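Local structure of ornithine decarboxylase (Entamoeba histolytica, 4AIB) at residues Val127-Ala131 / Glu171-Leu177; Ile116-Asp122 / Lys136-Arg142; Pro217-Gly223 / Arg251-Glu257; Arg51-Lys57 / Gly72-Ala78. The protein probably catalyses the pyridoxal-phosphate-dependent decarboxylation of L-ornithine to putrescine, the entry step of this route to polyamines, as a homodimer. All coordinates share one frame. Residue numbers count along the deposited sequence, not the author numbering.

Interaction 1. Residues Val127-Ala131 / Glu171-Leu177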
# COMPACT_ATOMS: atom_id res chain seq x y z
N VAL A 127 -14.40 18.41 18.75
CA VAL A 127 -15.25 19.59 18.94
C VAL A 127 -14.42 20.69 19.62
O VAL A 127 -14.46 21.85 19.19
CB VAL A 127 -16.50 19.26 19.80
CG1 VAL A 127 -17.31 20.51 20.07
CG2 VAL A 127 -17.36 18.22 19.11
N GLN A 128 -13.68 20.30 20.65
CA GLN A 128 -12.81 21.22 21.40
C GLN A 128 -11.61 21.67 20.56
O GLN A 128 -11.18 22.82 20.65
CB GLN A 128 -12.33 20.56 22.69
CG GLN A 128 -13.44 20.24 23.68
CD GLN A 128 -12.99 19.32 24.81
OE1 GLN A 128 -11.99 18.62 24.69
NE2 GLN A 128 -13.75 19.32 25.90
N LYS A 129 -11.09 20.75 19.75
CA LYS A 129 -9.98 21.02 18.84
C LYS A 129 -10.36 22.10 17.83
O LYS A 129 -9.57 23.01 17.55
CB LYS A 129 -9.57 19.74 18.10
CG LYS A 129 -8.36 19.88 17.18
CD LYS A 129 -8.15 18.65 16.32
CE LYS A 129 -7.58 17.48 17.11
NZ LYS A 129 -7.50 16.24 16.29
N ILE A 130 -11.57 22.00 17.30
CA ILE A 130 -12.10 22.97 16.35
C ILE A 130 -12.39 24.30 17.05
O ILE A 130 -12.07 25.37 16.53
CB ILE A 130 -13.35 22.42 15.62
CG1 ILE A 130 -12.91 21.40 14.56
CG2 ILE A 130 -14.15 23.54 14.96
CD1 ILE A 130 -14.01 20.47 14.10
N ALA A 131 -12.97 24.23 18.25
CA ALA A 131 -13.30 25.42 19.04
C ALA A 131 -12.07 26.23 19.44
O ALA A 131 -12.17 27.44 19.67
CB ALA A 131 -14.10 25.03 20.28
N GLU A 171 -21.68 19.48 23.72
CA GLU A 171 -20.36 20.10 23.63
C GLU A 171 -20.27 21.13 22.50
O GLU A 171 -19.65 22.18 22.66
CB GLU A 171 -19.27 19.04 23.49
CG GLU A 171 -17.84 19.56 23.63
CD GLU A 171 -17.47 19.97 25.05
OE1 GLU A 171 -18.07 19.44 26.01
OE2 GLU A 171 -16.57 20.82 25.20
N ILE A 172 -20.90 20.82 21.36
CA ILE A 172 -20.96 21.76 20.24
C ILE A 172 -21.73 23.02 20.65
O ILE A 172 -21.34 24.13 20.29
CB ILE A 172 -21.58 21.12 18.97
CG1 ILE A 172 -20.78 19.88 18.55
CG2 ILE A 172 -21.61 22.12 17.82
CD1 ILE A 172 -21.49 18.97 17.57
N LYS A 173 -22.81 22.83 21.40
CA LYS A 173 -23.62 23.94 21.91
C LYS A 173 -22.87 24.74 22.99
O LYS A 173 -22.91 25.97 23.00
CB LYS A 173 -24.96 23.44 22.46
CG LYS A 173 -26.01 24.53 22.60
CD LYS A 173 -27.17 24.11 23.49
CE LYS A 173 -28.08 25.30 23.77
NZ LYS A 173 -29.23 24.96 24.65
N ASP A 174 -22.20 24.02 23.89
CA ASP A 174 -21.46 24.65 25.00
C ASP A 174 -20.25 25.44 24.52
O ASP A 174 -19.81 26.37 25.19
CB ASP A 174 -21.04 23.60 26.03
CG ASP A 174 -22.23 22.96 26.75
OD1 ASP A 174 -23.37 23.42 26.55
OD2 ASP A 174 -22.01 21.99 27.50
N LYS A 175 -19.71 25.06 23.36
CA LYS A 175 -18.59 25.78 22.76
C LYS A 175 -19.05 26.86 21.78
O LYS A 175 -18.23 27.62 21.25
CB LYS A 175 -17.61 24.80 22.09
CG LYS A 175 -16.80 23.96 23.05
CD LYS A 175 -15.68 24.76 23.71
CE LYS A 175 -14.93 23.93 24.75
NZ LYS A 175 -15.72 23.70 25.99
N GLY A 176 -20.36 26.91 21.54
CA GLY A 176 -20.97 27.91 20.66
C GLY A 176 -20.53 27.77 19.21
O GLY A 176 -20.23 28.77 18.55
N LEU A 177 -20.50 26.54 18.72
CA LEU A 177 -20.03 26.25 17.37
C LEU A 177 -21.18 26.00 16.41
O LEU A 177 -22.29 25.65 16.82
CB LEU A 177 -19.08 25.05 17.39
CG LEU A 177 -17.80 25.18 18.21
CD1 LEU A 177 -17.19 23.82 18.49
CD2 LEU A 177 -16.78 26.09 17.53

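Interaction 2. Residues Ile116-Asp122 / Lys136-Arg142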
# COMPACT_ATOMS: atom_id res chain seq x y z
N ILE A 116 -11.55 26.78 3.92
CA ILE A 116 -12.40 25.61 4.18
C ILE A 116 -13.34 25.89 5.35
O ILE A 116 -12.91 26.40 6.39
CB ILE A 116 -11.55 24.33 4.44
CG1 ILE A 116 -10.58 24.06 3.28
CG2 ILE A 116 -12.44 23.12 4.72
CD1 ILE A 116 -11.22 23.92 1.91
N ASN A 117 -14.61 25.56 5.16
CA ASN A 117 -15.67 25.93 6.10
C ASN A 117 -16.53 24.74 6.55
O ASN A 117 -17.44 24.90 7.38
CB ASN A 117 -16.55 27.02 5.48
CG ASN A 117 -17.33 27.80 6.51
OD1 ASN A 117 -16.77 28.31 7.48
ND2 ASN A 117 -18.64 27.91 6.30
N HIS A 118 -16.26 23.55 6.02
CA HIS A 118 -17.05 22.37 6.34
C HIS A 118 -16.20 21.18 6.71
O HIS A 118 -15.32 20.78 5.95
CB HIS A 118 -17.99 22.02 5.18
CG HIS A 118 -18.87 23.17 4.74
ND1 HIS A 118 -19.76 23.76 5.57
CD2 HIS A 118 -18.98 23.82 3.52
CE1 HIS A 118 -20.39 24.74 4.91
NE2 HIS A 118 -19.92 24.78 3.65
N THR A 119 -16.47 20.62 7.89
CA THR A 119 -15.72 19.47 8.39
C THR A 119 -16.60 18.51 9.20
O THR A 119 -17.76 18.81 9.49
CB THR A 119 -14.49 19.90 9.22
OG1 THR A 119 -13.68 18.76 9.53
CG2 THR A 119 -14.91 20.59 10.52
N ILE A 120 -16.05 17.35 9.56
CA ILE A 120 -16.80 16.30 10.27
C ILE A 120 -16.16 15.97 11.63
O ILE A 120 -14.94 16.06 11.80
CB ILE A 120 -16.96 15.03 9.40
CG1 ILE A 120 -17.68 15.37 8.09
CG2 ILE A 120 -17.72 13.94 10.15
CD1 ILE A 120 -17.65 14.28 7.04
N VAL A 121 -17.01 15.59 12.59
CA VAL A 121 -16.60 15.26 13.95
C VAL A 121 -17.33 14.01 14.46
O VAL A 121 -18.51 13.83 14.19
CB VAL A 121 -16.86 16.44 14.91
CG1 VAL A 121 -16.94 15.99 16.36
CG2 VAL A 121 -15.80 17.52 14.74
N ASP A 122 -16.61 13.16 15.19
CA ASP A 122 -17.22 12.02 15.90
C ASP A 122 -16.67 11.81 17.32
O ASP A 122 -16.72 10.70 17.86
CB ASP A 122 -17.15 10.74 15.06
CG ASP A 122 -15.73 10.23 14.85
OD1 ASP A 122 -14.76 11.01 14.97
OD2 ASP A 122 -15.58 9.03 14.54
N LYS A 136 -14.74 28.90 13.55
CA LYS A 136 -15.71 29.36 12.55
C LYS A 136 -16.09 28.27 11.55
O LYS A 136 -17.01 28.45 10.75
CB LYS A 136 -15.18 30.60 11.83
CG LYS A 136 -15.34 31.89 12.62
CD LYS A 136 -15.05 33.11 11.76
CE LYS A 136 -15.31 34.39 12.54
NZ LYS A 136 -15.03 35.60 11.71
N MET A 137 -15.38 27.14 11.60
CA MET A 137 -15.64 26.02 10.69
C MET A 137 -16.92 25.28 11.08
O MET A 137 -17.13 24.95 12.25
CB MET A 137 -14.44 25.06 10.68
CG MET A 137 -14.32 24.22 9.42
SD MET A 137 -12.76 23.32 9.29
CE MET A 137 -11.60 24.65 9.00
N GLY A 138 -17.77 25.04 10.09
CA GLY A 138 -19.01 24.29 10.29
C GLY A 138 -18.75 22.83 10.58
O GLY A 138 -17.87 22.22 9.97
N ILE A 139 -19.52 22.27 11.51
CA ILE A 139 -19.28 20.91 11.99
C ILE A 139 -20.42 19.97 11.62
O ILE A 139 -21.60 20.30 11.78
CB ILE A 139 -19.06 20.90 13.52
CG1 ILE A 139 -17.77 21.65 13.88
CG2 ILE A 139 -19.00 19.47 14.06
CD1 ILE A 139 -17.69 22.09 15.32
N MET A 140 -20.06 18.79 11.11
CA MET A 140 -21.03 17.75 10.81
C MET A 140 -20.82 16.58 11.77
O MET A 140 -19.69 16.15 12.01
CB MET A 140 -20.88 17.29 9.36
CG MET A 140 -22.18 17.29 8.58
SD MET A 140 -22.07 16.58 6.92
CE MET A 140 -20.72 17.51 6.19
N ILE A 141 -21.92 16.08 12.33
CA ILE A 141 -21.85 14.98 13.30
C ILE A 141 -21.92 13.62 12.60
O ILE A 141 -22.84 13.36 11.82
CB ILE A 141 -22.90 15.14 14.42
CG1 ILE A 141 -22.64 14.14 15.56
CG2 ILE A 141 -24.33 15.03 13.88
CD1 ILE A 141 -23.24 14.55 16.89
N ARG A 142 -20.94 12.76 12.86
CA ARG A 142 -20.89 11.44 12.24
C ARG A 142 -21.63 10.39 13.07
O ARG A 142 -21.29 10.16 14.23
CB ARG A 142 -19.45 11.00 11.96
CG ARG A 142 -19.33 9.67 11.22
CD ARG A 142 -17.94 9.45 10.66
NE ARG A 142 -17.83 8.16 9.98
CZ ARG A 142 -16.80 7.77 9.24
NH1 ARG A 142 -15.76 8.58 9.06
NH2 ARG A 142 -16.80 6.57 8.68

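Interaction 3. Residues Pro217-Gly223 / Arg251-Glu257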
# COMPACT_ATOMS: atom_id res chain seq x y z
N PRO A 217 -29.49 22.55 11.51
CA PRO A 217 -28.71 21.65 10.64
C PRO A 217 -29.31 21.58 9.24
O PRO A 217 -30.44 21.13 9.07
CB PRO A 217 -28.82 20.29 11.35
CG PRO A 217 -29.63 20.52 12.59
CD PRO A 217 -30.39 21.79 12.38
N TYR A 218 -28.54 22.01 8.25
CA TYR A 218 -29.03 22.11 6.87
C TYR A 218 -28.37 21.12 5.90
O TYR A 218 -28.68 21.11 4.71
CB TYR A 218 -28.87 23.55 6.36
CG TYR A 218 -27.45 23.93 5.99
CD1 TYR A 218 -26.53 24.32 6.97
CD2 TYR A 218 -27.02 23.91 4.66
CE1 TYR A 218 -25.23 24.67 6.64
CE2 TYR A 218 -25.72 24.26 4.32
CZ TYR A 218 -24.83 24.64 5.31
OH TYR A 218 -23.55 24.98 4.97
N LEU A 219 -27.46 20.29 6.41
CA LEU A 219 -26.69 19.40 5.55
C LEU A 219 -26.72 17.95 6.03
O LEU A 219 -26.40 17.66 7.18
CB LEU A 219 -25.25 19.90 5.41
CG LEU A 219 -24.38 19.37 4.27
CD1 LEU A 219 -24.95 19.74 2.90
CD2 LEU A 219 -22.96 19.89 4.41
N ILE A 220 -27.10 17.05 5.13
CA ILE A 220 -27.07 15.62 5.40
C ILE A 220 -26.15 14.92 4.40
O ILE A 220 -26.41 14.91 3.19
CB ILE A 220 -28.49 14.99 5.36
CG1 ILE A 220 -29.43 15.66 6.38
CG2 ILE A 220 -28.44 13.48 5.56
CD1 ILE A 220 -29.02 15.54 7.83
N ASP A 221 -25.05 14.37 4.91
CA ASP A 221 -24.09 13.63 4.10
C ASP A 221 -24.34 12.14 4.26
O ASP A 221 -24.01 11.55 5.30
CB ASP A 221 -22.66 13.99 4.50
CG ASP A 221 -21.63 13.63 3.43
OD1 ASP A 221 -21.81 12.62 2.72
OD2 ASP A 221 -20.63 14.37 3.30
N ILE A 222 -24.90 11.53 3.22
CA ILE A 222 -25.25 10.10 3.25
C ILE A 222 -24.03 9.19 3.06
O ILE A 222 -24.14 7.96 3.14
CB ILE A 222 -26.38 9.75 2.26
CG1 ILE A 222 -25.98 10.09 0.82
CG2 ILE A 222 -27.67 10.46 2.66
CD1 ILE A 222 -26.86 9.46 -0.23
N GLY A 223 -22.88 9.81 2.80
CA GLY A 223 -21.61 9.10 2.70
C GLY A 223 -21.38 8.41 1.37
O GLY A 223 -21.91 8.82 0.34
N ARG A 251 -35.06 23.86 4.68
CA ARG A 251 -33.72 24.39 4.42
C ARG A 251 -32.64 23.33 4.14
O ARG A 251 -31.58 23.66 3.61
CB ARG A 251 -33.26 25.28 5.59
CG ARG A 251 -33.53 24.70 6.97
CD ARG A 251 -32.56 25.24 8.01
NE ARG A 251 -33.04 25.01 9.37
CZ ARG A 251 -32.94 23.85 10.03
NH1 ARG A 251 -32.39 22.79 9.45
NH2 ARG A 251 -33.41 23.75 11.26
N THR A 252 -32.93 22.07 4.49
CA THR A 252 -31.93 20.99 4.43
C THR A 252 -31.53 20.59 3.01
O THR A 252 -32.38 20.43 2.14
CB THR A 252 -32.39 19.73 5.18
OG1 THR A 252 -33.64 19.28 4.64
CG2 THR A 252 -32.54 19.99 6.67
N ARG A 253 -30.23 20.42 2.80
CA ARG A 253 -29.67 19.97 1.53
C ARG A 253 -28.93 18.64 1.71
O ARG A 253 -28.44 18.34 2.81
CB ARG A 253 -28.74 21.03 0.93
CG ARG A 253 -29.40 22.37 0.64
CD ARG A 253 -30.41 22.29 -0.49
NE ARG A 253 -31.21 23.51 -0.60
CZ ARG A 253 -32.38 23.70 -0.00
NH1 ARG A 253 -32.92 22.76 0.76
NH2 ARG A 253 -33.02 24.85 -0.18
N PHE A 254 -28.85 17.86 0.64
CA PHE A 254 -28.30 16.51 0.72
C PHE A 254 -27.08 16.31 -0.18
O PHE A 254 -27.12 16.60 -1.38
CB PHE A 254 -29.37 15.47 0.40
CG PHE A 254 -30.58 15.54 1.30
CD1 PHE A 254 -30.58 14.90 2.53
CD2 PHE A 254 -31.70 16.26 0.92
CE1 PHE A 254 -31.68 14.97 3.37
CE2 PHE A 254 -32.81 16.34 1.75
CZ PHE A 254 -32.80 15.69 2.97
N ILE A 255 -26.00 15.83 0.41
CA ILE A 255 -24.79 15.49 -0.33
C ILE A 255 -24.38 14.04 -0.09
O ILE A 255 -24.80 13.42 0.89
CB ILE A 255 -23.61 16.45 -0.02
CG1 ILE A 255 -23.32 16.51 1.49
CG2 ILE A 255 -23.87 17.83 -0.60
CD1 ILE A 255 -21.98 17.11 1.84
N ALA A 256 -23.58 13.50 -1.01
CA ALA A 256 -23.05 12.15 -0.90
C ALA A 256 -21.54 12.15 -1.11
O ALA A 256 -20.98 13.15 -1.57
CB ALA A 256 -23.72 11.23 -1.90
N GLU A 257 -20.88 11.04 -0.78
CA GLU A 257 -19.43 10.91 -0.95
C GLU A 257 -19.05 9.72 -1.84
O GLU A 257 -18.32 8.82 -1.40
CB GLU A 257 -18.74 10.79 0.42
CG GLU A 257 -18.87 12.01 1.32
CD GLU A 257 -18.33 11.76 2.73
OE1 GLU A 257 -17.95 10.61 3.04
OE2 GLU A 257 -18.29 12.72 3.53

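Interaction 4. Residues Arg51-Lys57 / Gly72-Ala78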
# COMPACT_ATOMS: atom_id res chain seq x y z
N ARG A 51 -26.61 15.94 -4.21
CA ARG A 51 -25.44 16.36 -4.98
C ARG A 51 -24.22 15.51 -4.61
O ARG A 51 -23.88 15.39 -3.43
CB ARG A 51 -25.14 17.85 -4.75
CG ARG A 51 -24.00 18.39 -5.59
CD ARG A 51 -23.51 19.74 -5.09
NE ARG A 51 -22.26 20.13 -5.74
CZ ARG A 51 -21.64 21.29 -5.56
NH1 ARG A 51 -22.15 22.21 -4.75
NH2 ARG A 51 -20.51 21.54 -6.20
N PRO A 52 -23.55 14.93 -5.62
CA PRO A 52 -22.39 14.08 -5.36
C PRO A 52 -21.11 14.87 -5.09
O PRO A 52 -20.75 15.77 -5.86
CB PRO A 52 -22.25 13.27 -6.65
CG PRO A 52 -22.83 14.14 -7.71
CD PRO A 52 -23.88 14.99 -7.06
N CYS A 53 -20.45 14.55 -3.98
CA CYS A 53 -19.15 15.12 -3.67
C CYS A 53 -18.10 14.02 -3.75
O CYS A 53 -18.04 13.14 -2.88
CB CYS A 53 -19.15 15.78 -2.28
SG CYS A 53 -20.34 17.12 -2.10
N PHE A 54 -17.28 14.07 -4.79
CA PHE A 54 -16.31 13.02 -5.08
C PHE A 54 -15.23 12.90 -4.01
O PHE A 54 -14.59 13.89 -3.64
CB PHE A 54 -15.67 13.22 -6.46
CG PHE A 54 -14.59 12.23 -6.78
CD1 PHE A 54 -14.90 10.90 -7.07
CD2 PHE A 54 -13.25 12.62 -6.80
CE1 PHE A 54 -13.90 9.99 -7.38
CE2 PHE A 54 -12.25 11.71 -7.11
CZ PHE A 54 -12.58 10.39 -7.39
N ALA A 55 -15.04 11.67 -3.52
CA ALA A 55 -13.96 11.36 -2.60
C ALA A 55 -12.63 11.36 -3.34
O ALA A 55 -12.30 10.41 -4.05
CB ALA A 55 -14.20 10.02 -1.92
N VAL A 56 -11.88 12.46 -3.19
CA VAL A 56 -10.59 12.65 -3.85
C VAL A 56 -9.60 11.54 -3.46
O VAL A 56 -8.71 11.20 -4.24
CB VAL A 56 -9.99 14.04 -3.53
CG1 VAL A 56 -8.76 14.32 -4.38
CG2 VAL A 56 -11.02 15.14 -3.74
N LYS A 57 -9.78 10.99 -2.27
CA LYS A 57 -8.95 9.91 -1.75
C LYS A 57 -8.99 8.65 -2.62
O LYS A 57 -7.98 7.95 -2.75
CB LYS A 57 -9.37 9.56 -0.31
CG LYS A 57 -8.33 8.77 0.47
CD LYS A 57 -8.84 8.42 1.86
CE LYS A 57 -7.78 7.70 2.68
NZ LYS A 57 -7.49 6.32 2.19
N GLY A 72 -20.06 19.62 -12.07
CA GLY A 72 -20.90 20.08 -10.97
C GLY A 72 -20.75 19.34 -9.65
O GLY A 72 -21.46 19.64 -8.69
N CYS A 73 -19.83 18.38 -9.61
CA CYS A 73 -19.59 17.60 -8.39
C CYS A 73 -18.88 18.42 -7.32
O CYS A 73 -18.04 19.27 -7.63
CB CYS A 73 -18.77 16.34 -8.70
SG CYS A 73 -19.68 15.07 -9.61
N GLY A 74 -19.23 18.14 -6.07
CA GLY A 74 -18.52 18.70 -4.92
C GLY A 74 -17.25 17.93 -4.65
O GLY A 74 -16.87 17.06 -5.45
N PHE A 75 -16.58 18.22 -3.54
CA PHE A 75 -15.30 17.58 -3.24
C PHE A 75 -15.18 17.11 -1.80
O PHE A 75 -15.40 17.87 -0.86
CB PHE A 75 -14.14 18.50 -3.61
CG PHE A 75 -14.04 18.78 -5.08
CD1 PHE A 75 -13.43 17.88 -5.94
CD2 PHE A 75 -14.59 19.95 -5.62
CE1 PHE A 75 -13.35 18.13 -7.30
CE2 PHE A 75 -14.51 20.21 -6.98
CZ PHE A 75 -13.89 19.30 -7.82
N ASP A 76 -14.82 15.84 -1.66
CA ASP A 76 -14.64 15.21 -0.36
C ASP A 76 -13.15 14.97 -0.10
O ASP A 76 -12.54 14.08 -0.70
CB ASP A 76 -15.41 13.88 -0.32
CG ASP A 76 -15.54 13.34 1.08
OD1 ASP A 76 -16.15 14.03 1.93
OD2 ASP A 76 -15.04 12.22 1.34
N CYS A 77 -12.58 15.78 0.79
CA CYS A 77 -11.14 15.74 1.03
C CYS A 77 -10.80 15.23 2.42
O CYS A 77 -11.34 15.72 3.42
CB CYS A 77 -10.53 17.12 0.78
SG CYS A 77 -10.83 17.76 -0.88
N ALA A 78 -9.91 14.25 2.47
CA ALA A 78 -9.50 13.61 3.72
C ALA A 78 -8.29 14.29 4.36
O ALA A 78 -8.19 14.36 5.58
CB ALA A 78 -9.22 12.13 3.49

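Interaction 1. Residues Val127-Ala131 / Glu171-Leu177
Two outer helices of the pyridoxal-binding barrel, 124-133 and 164-174, meet here near the end of the second. Glu171 opens the contact: its CG packs on Val127 CG1 at 3.7 Å, while its carboxylate turns to the outer side of the contact, where OE2 accepts a hydrogen bond from Gln128 NE2 (3.3 Å). Ile172 follows one step deeper, with CG1 3.8 Å from Val127 CG2. Lys175, one turn after Glu171, lays its aliphatic chain along the neighbouring helix, CD 3.8 Å from Ala131 CB, and brings NZ back to Glu171 OE2 in a 3.1 Å salt bridge. At Gly176, with phi +64°, the helix ends in a Schellman motif: Gly176 N bonds Lys173 O at 3.1 Å and Leu177 N bonds Ile172 O at 3.0 Å. The chain thereby turns Leu177 back to the interface, where its CD1 sits 3.7 Å from Val127 CG1 and 3.8 Å from Ala131 CB. Toward the sheet, Leu177 and Ile130 both touch Ile139 of strand 138-143. An apolar seam facing the sheet is thus edged by a polar group in which one carboxylate oxygen, Glu171 OE2, serves both Lys175 and Gln128 and ties the helices.

Interaction 2. Residues Ile116-Asp122 / Lys136-Arg142
Side chains along this parallel strand pair sort onto two faces with different neighbours. Thr119 (chi1 t), Val121 (t) and Ile139 (m) face helix 124-133; Val121 CB lies 3.8 Å from Ile139 CG2, and Ile130 of that helix packs on all three. Met137 has chi1 and chi2 both t, so its extended chain crosses the neighbouring segment: SD is 3.7 Å from Thr119 CG2 and CE 3.4 Å from Ile116 O. The other face carries His118, Ile120 and Met140. Met140 has an off-well chi1 of -128°, and its CB packs 3.9 Å from CG1 of Ile120 (m, t). His118 is held by Asp180, beside Gly138, where a CB would come within 3.0 Å of Asn117 O. Arg142 is extended throughout: its CB touches Ile120 CG2 at 3.9 Å, and its side chain is about 10 Å from that of Lys57. Asp122 pairs with Arg277 of the second subunit. Five backbone hydrogen bonds join the segments, from Gly138 N to Asn117 O (2.7 Å) through to Arg142 N to Val121 O (3.0 Å). With helix 124-133 between the strands, this is a beta-alpha-beta unit of the TIM-type barrel that class-II decarboxylases use to bind pyridoxal phosphate.

Interaction 3. Residues Pro217-Gly223 / Arg251-Glu257
A beta-alpha-beta unit of the pyridoxal-binding barrel, strand 219-221, helix 232-245 and strand 253-256, brings these segments side by side, with the Glu257 side chain about 9 Å from that of Lys57, the predicted cofactor lysine. The strands run parallel at 24°. Arg253 N bonds Tyr218 O at 2.6 Å; then Ile220 N bonds Arg253 O, Ile255 N bonds Ile220 O and Ile222 N bonds Ile255 O, each at 3.0 Å, and Glu257 N reaches Gly223 O at 2.7 Å. Towards helix 194-212, Ile220 CB meets Phe254 CD1 at 3.5 Å and Ile222 CG1 meets Ala256 CB at 3.7 Å. On the opposite face Leu219 CD1 touches Ile255 CG1 at 3.9 Å. Asp221 OD1 accepts Gly223 N at 3.0 Å, an Asx turn at Asp221-Gly223. At the other end, Arg251 lays one guanidinium face over Pro217 N and forms a salt bridge with Glu211. Asp221 OD2 and Glu257 OE2 stand 2.9 Å apart, and Asp76 lies close to Glu257 as well. Two full negative charges this close would repel, so the spacing is consistent with one carboxylate being protonated, though no proton is located.

Interaction 4. Residues Arg51-Lys57 / Gly72-Ala78
Strands 51-55 and 74-77 come unusually close where Gly74 begins the second strand beside Cys53: their CA atoms are only 3.8 Å apart, and a CB on Gly74 would lie 2.4 Å from Cys53 SG, so glycine is required there. Gly72, phi 98°, is the C-prime residue of the Schellman motif ending helix 62-70; a CB would jam against the preceding carbonyl O. Its own carbonyl O takes weak hydrogen bonds from Arg51 NE (3.1 Å) and Arg51 NH2 (3.3 Å). The same guanidinium pairs with Asp95. Four parallel-strand bonds follow, from Gly74 N to Pro52 O (2.8 Å) through to Val56 N to Asp76 O (3.0 Å). Strand, helix 62-70 and strand form the beta-alpha-beta unit of the TIM-type barrel whose first strand leads into Lys57, the predicted pyridoxal phosphate attachment site, here without cofactor. On the helix side, Val56 CG2 lies 3.9 Å from Cys77 SG and 4.3 Å from Phe75 CD1. Lys57 CD passes 4.1 Å from Ala78 CB, and both residues touch the second subunit, Lys57 on its Ser333 and Ala78 on its Cys334, the predicted proton donor.

Interactions 2, 3 and 4 are buried parallel strand pairs of one barrel sheet, joined mainly by backbone hydrogen bonds; interaction 1 is a partly buried helix pair outside it, with no backbone hydrogen bond between its segments, held mainly through side chains. Helix 124-133 of interaction 1 connects the two strands of interaction 2: Ile130 CD1 packs 3.5 Å from Val121 CG2, and Leu177 CD1 3.6 Å from Ile139 CD1. Interactions 3 and 4 adjoin within the sheet, where Ala256 O and Cys53 N, 2.8 Å apart, probably hydrogen-bond. Interactions 2 and 3 meet through side chains, Met140 SD to Asp221 CB at 3.6 Å. Arg142 and Glu257 bring charge near Lys57, whereas the charged groups of interaction 1 stay peripheral.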